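PDB 1GUT: molybdate binding protein II from Clostridium pasteurianum, which binds molybdate and related oxyanions as a small molbindin whose six copies assemble into a hexamer. Local coordinates for the interface of chains A and B and the interface of chains A and C. Residues are numbered along the deposited sequence; one frame, centred on the assembly and turned at random. Chains: chain A/B/C, Molybdate binding protein II.

Contact 1: the interface of chains A and B. Residues chain A 27, 35-37, 57-59; chain B 7, 61, 64-66.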
loop_
_atom_site.group_PDB
_atom_site.type_symbol
_atom_site.label_atom_id
_atom_site.label_comp_id
_atom_site.label_asym_id
_atom_site.label_seq_id
_atom_site.Cartn_x
_atom_site.Cartn_y
_atom_site.Cartn_z
ATOM N N LEU A 27 10.615 -8.467 13.720
ATOM C CA LEU A 27 11.265 -7.662 14.740
ATOM C C LEU A 27 10.471 -7.696 16.029
ATOM O O LEU A 27 9.245 -7.589 16.020
ATOM C CB LEU A 27 11.285 -6.188 14.322
ATOM C CG LEU A 27 11.912 -5.679 13.042
ATOM C CD1 LEU A 27 11.845 -4.145 13.072
ATOM C CD2 LEU A 27 13.343 -6.143 12.991
ATOM N N ILE A 35 6.698 -7.255 14.935
ATOM C CA ILE A 35 6.371 -6.572 13.687
ATOM C C ILE A 35 6.998 -7.401 12.587
ATOM O O ILE A 35 8.173 -7.745 12.649
ATOM C CB ILE A 35 6.958 -5.141 13.635
ATOM C CG1 ILE A 35 6.239 -4.226 14.633
ATOM C CG2 ILE A 35 6.905 -4.613 12.167
ATOM C CD1 ILE A 35 4.834 -3.871 14.232
ATOM N N THR A 36 6.204 -7.730 11.573
ATOM C CA THR A 36 6.644 -8.525 10.433
ATOM C C THR A 36 6.684 -7.640 9.196
ATOM O O THR A 36 5.744 -6.888 8.910
ATOM C CB THR A 36 5.672 -9.684 10.215
ATOM O OG1 THR A 36 5.653 -10.496 11.393
ATOM C CG2 THR A 36 6.140 -10.621 9.091
ATOM N N SER A 37 7.781 -7.759 8.459
ATOM C CA SER A 37 8.020 -6.972 7.262
ATOM C C SER A 37 8.401 -7.869 6.111
ATOM O O SER A 37 9.159 -8.816 6.292
ATOM C CB SER A 37 9.224 -6.061 7.532
ATOM O OG SER A 37 9.672 -5.382 6.369
ATOM N N ALA A 57 11.339 -0.365 12.212
ATOM C CA ALA A 57 10.246 -0.578 11.255
ATOM C C ALA A 57 9.602 0.781 10.985
ATOM O O ALA A 57 9.369 1.572 11.914
ATOM C CB ALA A 57 9.217 -1.534 11.863
ATOM N N VAL A 58 9.293 1.056 9.720
ATOM C CA VAL A 58 8.676 2.335 9.331
ATOM C C VAL A 58 7.434 2.054 8.492
ATOM O O VAL A 58 7.463 1.206 7.591
ATOM C CB VAL A 58 9.682 3.202 8.516
ATOM C CG1 VAL A 58 9.027 4.513 8.092
ATOM C CG2 VAL A 58 10.958 3.509 9.318
ATOM N N VAL A 59 6.345 2.774 8.761
ATOM C CA VAL A 59 5.090 2.535 8.023
ATOM C C VAL A 59 4.414 3.851 7.657
ATOM O O VAL A 59 4.263 4.722 8.494
ATOM C CB VAL A 59 4.055 1.742 8.880
ATOM C CG1 VAL A 59 2.813 1.397 8.062
ATOM C CG2 VAL A 59 4.666 0.480 9.479
ATOM N N ASN B 7 0.612 -7.827 11.316
ATOM C CA ASN B 7 0.832 -6.799 12.331
ATOM C C ASN B 7 -0.493 -6.313 12.864
ATOM O O ASN B 7 -1.254 -5.662 12.150
ATOM C CB ASN B 7 1.630 -5.660 11.725
ATOM C CG ASN B 7 2.921 -6.153 11.177
ATOM O OD1 ASN B 7 3.770 -6.618 11.944
ATOM N ND2 ASN B 7 3.059 -6.144 9.847
ATOM N N SER B 61 2.396 -6.849 6.111
ATOM C CA SER B 61 3.853 -6.932 6.172
ATOM C C SER B 61 4.543 -6.229 4.992
ATOM O O SER B 61 5.623 -5.698 5.157
ATOM C CB SER B 61 4.308 -8.395 6.210
ATOM O OG SER B 61 3.719 -9.067 7.305
ATOM N N VAL B 64 5.570 -2.638 5.580
ATOM C CA VAL B 64 6.535 -2.261 6.614
ATOM C C VAL B 64 7.927 -2.143 6.001
ATOM O O VAL B 64 8.421 -3.116 5.404
ATOM C CB VAL B 64 6.584 -3.283 7.760
ATOM C CG1 VAL B 64 7.619 -2.846 8.824
ATOM C CG2 VAL B 64 5.180 -3.456 8.394
ATOM N N MET B 65 8.518 -0.944 6.080
ATOM C CA MET B 65 9.874 -0.722 5.591
ATOM C C MET B 65 10.831 -0.914 6.741
ATOM O O MET B 65 10.439 -0.807 7.904
ATOM C CB MET B 65 10.018 0.696 5.044
ATOM C CG MET B 65 9.235 0.897 3.768
ATOM S SD MET B 65 9.029 2.626 3.379
ATOM C CE MET B 65 7.841 3.143 4.674
ATOM N N ILE B 66 12.094 -1.202 6.433
ATOM C CA ILE B 66 13.106 -1.375 7.467
ATOM C C ILE B 66 14.136 -0.269 7.305
ATOM O O ILE B 66 14.595 0.019 6.185
ATOM C CB ILE B 66 13.792 -2.748 7.304
ATOM C CG1 ILE B 66 12.808 -3.898 7.589
ATOM C CG2 ILE B 66 15.025 -2.835 8.197
ATOM C CD1 ILE B 66 12.291 -3.997 9.055
#
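Strand exchange joins chains A and B in a two-fold interface: the C-terminal strand B:65-67 runs antiparallel along A:54-58, while B:Val64 and B:Asn7 reach strand A:34-40, binding two subunits into a pair. A:Val58 and B:Met65 form the sheet extension, A:Val58 N donating to B:Met65 O (2.8 Å) and B:Met65 N to A:Val58 O (2.8 Å). B:Asn7 imitates a neighbouring strand with its side chain. Its amide OD1 accepts from A:Thr36 N on an in-plane lone pair at 2.7 Å, and ND2 returns a nearly straight bond to A:Thr36 O (2.9 Å), which lies nearly in the plane of the amide. Asparagine suits this place because one flat group carries both donor and acceptor, and the paired bonds fix its rotation. Between these polar regions lies B:Val64. Its CG1, anti to the backbone N (chi1 180°), points at A:Ala57 CB (3.7 Å), A:Ser37 CB and A:Ile35 CG2; a branched, compact valine packs between the two strands, and the small A:Ala57 side chain probably allows this approach. CG2, on the other branch, meets A:Val59. A:Leu27 and B:Ile66 touch tip to tip through their CD1 methyls at 4.0 Å. The hydroxyl of A:Ser37, anti to its own N (chi1 172°), donates to B:Val64 O at 2.8 Å, approaching from above the carbonyl plane, with OG 48° out of it.

Contact 2: the interface of chains A and C. Residues chain A 39, 43, 47; chain C 2-4.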
loop_
_atom_site.group_PDB
_atom_site.type_symbol
_atom_site.label_atom_id
_atom_site.label_comp_id
_atom_site.label_asym_id
_atom_site.label_seq_id
_atom_site.Cartn_x
_atom_site.Cartn_y
_atom_site.Cartn_z
ATOM N N ILE A 39 10.269 -7.414 2.614
ATOM C CA ILE A 39 11.045 -6.486 1.800
ATOM C C ILE A 39 11.767 -7.248 0.708
ATOM O O ILE A 39 11.686 -8.473 0.643
ATOM C CB ILE A 39 12.079 -5.704 2.660
ATOM C CG1 ILE A 39 13.005 -6.675 3.387
ATOM C CG2 ILE A 39 11.385 -4.787 3.650
ATOM C CD1 ILE A 39 14.141 -6.015 4.190
ATOM N N SER A 43 17.434 -5.740 -0.525
ATOM C CA SER A 43 17.579 -4.844 0.613
ATOM C C SER A 43 18.142 -5.546 1.825
ATOM O O SER A 43 18.834 -4.934 2.638
ATOM C CB SER A 43 16.241 -4.201 0.990
ATOM O OG SER A 43 15.806 -3.352 -0.042
ATOM N N LEU A 47 21.317 -3.744 3.209
ATOM C CA LEU A 47 21.240 -3.207 4.564
ATOM C C LEU A 47 21.919 -4.127 5.575
ATOM O O LEU A 47 22.076 -3.757 6.720
ATOM C CB LEU A 47 19.786 -2.960 5.007
ATOM C CG LEU A 47 18.927 -1.945 4.245
ATOM C CD1 LEU A 47 17.551 -1.826 4.885
ATOM C CD2 LEU A 47 19.587 -0.579 4.156
ATOM N N SER C 2 20.000 4.015 3.763
ATOM C CA SER C 2 19.727 3.050 4.869
ATOM C C SER C 2 18.257 2.618 5.054
ATOM O O SER C 2 17.902 2.055 6.089
ATOM C CB SER C 2 20.301 3.567 6.196
ATOM O OG SER C 2 21.719 3.652 6.122
ATOM N N ILE C 3 17.403 2.869 4.062
ATOM C CA ILE C 3 16.008 2.425 4.172
ATOM C C ILE C 3 15.763 1.396 3.082
ATOM O O ILE C 3 16.318 1.481 1.983
ATOM C CB ILE C 3 14.946 3.572 4.203
ATOM C CG1 ILE C 3 13.614 3.029 4.740
ATOM C CG2 ILE C 3 14.792 4.235 2.832
ATOM C CD1 ILE C 3 12.544 4.056 5.101
ATOM N N SER C 4 14.910 0.438 3.382
ATOM C CA SER C 4 14.671 -0.672 2.471
ATOM C C SER C 4 13.931 -0.331 1.193
ATOM O O SER C 4 14.085 -1.043 0.211
ATOM C CB SER C 4 13.939 -1.801 3.215
ATOM O OG SER C 4 12.657 -1.347 3.620
HETATM O O HOH W 1 13.074 -3.695 -0.269
HETATM O O HOH W 2 17.559 -0.968 0.298
#
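The flat groups here are the peptides of C:Ser2 to C:Ser4, and A:Leu47 sits over the faces they turn toward chain A. Its forked tip divides between two of them: CD2 stands almost directly above the carbonyl carbon C of C:Ser2, at 3.6 Å, while CD1 lies over the next peptide, 3.8 Å from C:Ser4 N. Leucine fits because its paired methyls can rest on consecutive peptide planes without asking for a polar partner. Its CG lies beside its own backbone N (chi1 -62°) and the chain then runs extended, which carries the fork from the end of helix A:41-47 to the N-terminal segment of chain C.

At an edge, by contrast, the contact is polar. A:Ser43, one turn before A:Leu47 on the helix, donates through OG to C:Ser4 O at 2.9 Å, in the carbonyl plane and on a lone pair. Serine suits the position: its short arm brings a hydroxyl to the backbone oxygen, and the same hydroxyl also meets two waters. Water 1 bridges A:Ser43 OG and C:Ser4 O, and water 2 links the same hydroxyl to C:Ile3 O, so successive carbonyls of chain C are tied to one side chain.

C:Ser4 is packed by chain A through its side chain too. Its CB lies 4.0 Å from A:Ser43 CB and equally near A:Ile39 CG2. Its hydroxyl runs past the isoleucine branch and does not point at it, with C:Ser4 OG 3.7 Å from A:Ile39 CG2.

The C-alpha centres of contact 1 and contact 2 lie about 11 Å apart, and strand A:34-40 serves both: residues 35-37 face chain B, whereas A:Ile39 meets chain C just before helix A:41-47. One subunit thus holds a two-fold partner through exchanged strands and a second neighbour through a patch, partly water-mediated, that receives its N-terminal segment. The two partners also come together, with C:Ser4 OG about 2.9 Å from B:Ile66 N. Three chains therefore converge around one strand, which suggests that contact 2 helps join the contact 1 pairs into the six-copy assembly.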